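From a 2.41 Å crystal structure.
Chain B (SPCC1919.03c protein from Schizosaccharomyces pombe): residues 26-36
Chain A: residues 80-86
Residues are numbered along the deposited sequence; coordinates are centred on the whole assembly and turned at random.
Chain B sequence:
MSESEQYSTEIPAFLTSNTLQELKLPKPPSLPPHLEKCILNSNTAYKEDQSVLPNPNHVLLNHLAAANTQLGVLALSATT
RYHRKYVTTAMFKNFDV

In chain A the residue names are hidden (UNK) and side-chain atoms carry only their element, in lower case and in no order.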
# COMPACT_ATOMS: atom_id res chain seq x y z
N PRO B 26 21.64 -27.65 -26.29
CA PRO B 26 22.43 -26.58 -25.66
C PRO B 26 21.95 -26.20 -24.26
O PRO B 26 20.78 -26.44 -23.90
CB PRO B 26 22.25 -25.40 -26.62
CG PRO B 26 20.89 -25.63 -27.22
CD PRO B 26 20.83 -27.13 -27.41
N LYS B 27 22.87 -25.61 -23.49
CA LYS B 27 22.63 -25.11 -22.12
C LYS B 27 22.16 -23.63 -22.09
O LYS B 27 22.56 -22.83 -22.94
CB LYS B 27 23.93 -25.26 -21.31
CG LYS B 27 24.21 -26.70 -20.86
CD LYS B 27 25.53 -26.85 -20.08
CE LYS B 27 25.47 -26.23 -18.68
NZ LYS B 27 26.57 -26.69 -17.75
N PRO B 28 21.32 -23.26 -21.09
CA PRO B 28 21.00 -21.83 -20.93
C PRO B 28 22.22 -21.02 -20.48
O PRO B 28 23.18 -21.60 -19.94
CB PRO B 28 19.90 -21.81 -19.85
CG PRO B 28 20.04 -23.07 -19.12
CD PRO B 28 20.62 -24.09 -20.08
N PRO B 29 22.19 -19.69 -20.71
CA PRO B 29 23.25 -18.83 -20.18
C PRO B 29 23.29 -18.84 -18.63
O PRO B 29 22.26 -18.98 -17.98
CB PRO B 29 22.86 -17.44 -20.71
CG PRO B 29 21.37 -17.52 -20.94
CD PRO B 29 21.17 -18.92 -21.45
N SER B 30 24.48 -18.71 -18.06
CA SER B 30 24.60 -18.60 -16.61
C SER B 30 24.03 -17.27 -16.09
O SER B 30 23.96 -16.29 -16.83
CB SER B 30 26.04 -18.79 -16.17
OG SER B 30 26.90 -18.01 -16.97
N LEU B 31 23.60 -17.26 -14.83
CA LEU B 31 22.98 -16.09 -14.20
C LEU B 31 23.95 -14.91 -14.11
O LEU B 31 25.02 -15.04 -13.50
CB LEU B 31 22.52 -16.51 -12.79
CG LEU B 31 21.38 -15.88 -11.97
CD1 LEU B 31 21.88 -14.89 -10.95
CD2 LEU B 31 20.27 -15.28 -12.83
N PRO B 32 23.61 -13.75 -14.74
CA PRO B 32 24.45 -12.55 -14.60
C PRO B 32 24.43 -11.98 -13.17
O PRO B 32 23.41 -12.08 -12.51
CB PRO B 32 23.84 -11.57 -15.59
CG PRO B 32 22.47 -12.03 -15.81
CD PRO B 32 22.46 -13.51 -15.62
N PRO B 33 25.56 -11.40 -12.72
CA PRO B 33 25.70 -10.87 -11.35
C PRO B 33 24.60 -9.90 -10.93
O PRO B 33 24.28 -9.84 -9.74
CB PRO B 33 27.03 -10.14 -11.39
CG PRO B 33 27.79 -10.82 -12.43
CD PRO B 33 26.80 -11.22 -13.48
N HIS B 34 24.05 -9.16 -11.90
CA HIS B 34 23.06 -8.12 -11.61
C HIS B 34 21.65 -8.62 -11.22
O HIS B 34 20.89 -7.87 -10.62
CB HIS B 34 23.05 -7.03 -12.69
CG HIS B 34 22.46 -7.45 -14.00
ND1 HIS B 34 23.14 -8.23 -14.92
CD2 HIS B 34 21.26 -7.18 -14.57
CE1 HIS B 34 22.38 -8.43 -15.98
NE2 HIS B 34 21.23 -7.81 -15.79
N LEU B 35 21.34 -9.89 -11.52
CA LEU B 35 20.06 -10.51 -11.10
C LEU B 35 20.13 -11.28 -9.77
O LEU B 35 19.24 -12.07 -9.43
CB LEU B 35 19.51 -11.45 -12.19
CG LEU B 35 18.90 -10.83 -13.45
CD1 LEU B 35 18.97 -11.81 -14.62
CD2 LEU B 35 17.47 -10.34 -13.22
N GLU B 36 21.20 -11.05 -9.04
CA GLU B 36 21.43 -11.70 -7.76
C GLU B 36 20.91 -10.89 -6.59
O GLU B 36 20.59 -11.46 -5.54
CB GLU B 36 22.93 -12.02 -7.58
CG GLU B 36 23.36 -13.32 -8.29
CD GLU B 36 24.86 -13.50 -8.39
OE1 GLU B 36 25.61 -12.97 -7.52
OE2 GLU B 36 25.31 -14.18 -9.35
N UNK A 80 10.76 -14.29 -21.58
CA UNK A 80 11.23 -15.22 -20.56
C UNK A 80 12.65 -15.59 -20.86
O UNK A 80 13.01 -15.73 -22.01
c UNK A 80 8.87 -16.49 -20.37
c UNK A 80 8.15 -15.88 -21.56
c UNK A 80 8.41 -15.88 -19.08
c UNK A 80 10.40 -16.49 -20.51
N UNK A 81 13.46 -15.74 -19.83
CA UNK A 81 14.86 -16.12 -20.01
C UNK A 81 15.28 -17.13 -18.94
O UNK A 81 15.26 -16.82 -17.76
c UNK A 81 17.58 -15.70 -21.49
o UNK A 81 17.50 -15.00 -22.49
n UNK A 81 17.99 -16.96 -21.53
c UNK A 81 17.24 -15.15 -20.13
c UNK A 81 15.75 -14.88 -19.95
N UNK A 82 15.67 -18.32 -19.37
CA UNK A 82 16.22 -19.30 -18.46
C UNK A 82 17.74 -19.06 -18.28
O UNK A 82 18.47 -18.81 -19.24
c UNK A 82 15.91 -20.75 -18.90
c UNK A 82 15.98 -21.87 -17.82
c UNK A 82 16.08 -23.27 -18.38
c UNK A 82 14.79 -21.80 -16.83
N UNK A 83 18.16 -19.10 -17.01
CA UNK A 83 19.55 -19.00 -16.61
C UNK A 83 19.94 -20.16 -15.70
O UNK A 83 19.18 -20.53 -14.78
c UNK A 83 19.80 -17.73 -15.82
c UNK A 83 18.53 -14.35 -16.96
o UNK A 83 19.32 -12.83 -18.55
c UNK A 83 19.47 -14.02 -17.91
c UNK A 83 20.52 -14.88 -18.23
c UNK A 83 20.62 -16.08 -17.55
c UNK A 83 18.64 -15.56 -16.29
c UNK A 83 19.68 -16.44 -16.58
N UNK A 84 21.14 -20.72 -15.90
CA UNK A 84 21.66 -21.61 -14.87
C UNK A 84 22.30 -20.83 -13.73
O UNK A 84 23.21 -19.98 -13.94
c UNK A 84 22.78 -23.83 -14.48
o UNK A 84 23.83 -25.60 -15.70
c UNK A 84 23.97 -24.72 -14.81
o UNK A 84 25.04 -24.57 -14.16
c UNK A 84 22.61 -22.66 -15.43
N UNK A 85 21.82 -21.10 -12.52
CA UNK A 85 22.38 -20.50 -11.32
C UNK A 85 23.58 -21.29 -10.87
O UNK A 85 24.61 -20.72 -10.55
c UNK A 85 21.34 -20.38 -10.19
c UNK A 85 22.00 -19.90 -8.90
c UNK A 85 20.23 -19.42 -10.61
N UNK A 86 23.43 -22.62 -10.84
CA UNK A 86 24.51 -23.58 -10.58
C UNK A 86 24.05 -24.95 -11.07
O UNK A 86 22.88 -25.11 -11.41
c UNK A 86 24.81 -23.63 -9.09
c UNK A 86 23.62 -23.97 -8.22
c UNK A 86 22.77 -23.19 -5.71
s UNK A 86 24.13 -24.10 -6.50

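Position 80 carries four side-chain carbons, forked at the second. None comes near the chain B stretch. The fork at the second carbon makes it Leu A80, a buried residue of the strand.

Position 81 has three carbons, the third bearing one oxygen and one nitrogen. Its nitrogen lies near the ring of Pro B29. A primary amide on a two-carbon stem is Gln A81; NE2 of Gln A81 is 3.5 Å from CG of Pro B29. The same NE2 donates a hydrogen bond to the backbone O of the residue at 82, at 3.0 Å.

Position 82 again has four carbons forked at the second. A terminal carbon of the fork packs against the ring of Pro B28. This is Leu A82, and the pair is CD2 to CG of Pro B28 at 4.0 Å.

Position 83 has one carbon leading to a six-carbon ring with one oxygen. Pro B32 lies over one face of the ring, and Pro B29, Leu B31 and Leu B35 also touch it. A phenol fits, and the residue is Tyr A83. CD of Pro B32 is 3.7 Å from the ring centroid of Tyr A83 and 19° off the normal, a CH-pi contact. CD2 of Leu B31 is 3.8 Å from CD2 of Tyr A83, and CD1 of Leu B35 is 3.5 Å from CE2 of Tyr A83. CG of Pro B29 is 3.8 Å from CD1 of Tyr A83.

Position 84 has three carbons, the third with two oxygens. One oxygen lies near the end of Lys B27. This carboxylate on a two-carbon stem is Glu A84. OE1 of Glu A84 forms a salt bridge with NZ of Lys B27 at 3.6 Å.

Position 85 has three carbons, one carrying the other two. One of the two outer carbons touches Leu B31. Branching at the first carbon gives Val A85. Its CA-to-CB bond points away from the chain B stretch, yet CG2 of Val A85 reaches CG of Leu B31 at 4.0 Å.

Position 86 is an unbranched run of two carbons, a sulfur and a carbon. It does not touch the chain B stretch. The residue is Met A86.

The contact is built on a single beta bridge between Ser B30 and Glu A84. N of Glu A84 donates to O of Pro B29 at 2.9 Å, and N of Leu B31 donates to O of Glu A84 at 2.9 Å. Around this backbone link, apolar groups of chain B pack on Tyr A83, and the salt bridge adds a charged contact.

Chain A (80-86) LQLYEVM
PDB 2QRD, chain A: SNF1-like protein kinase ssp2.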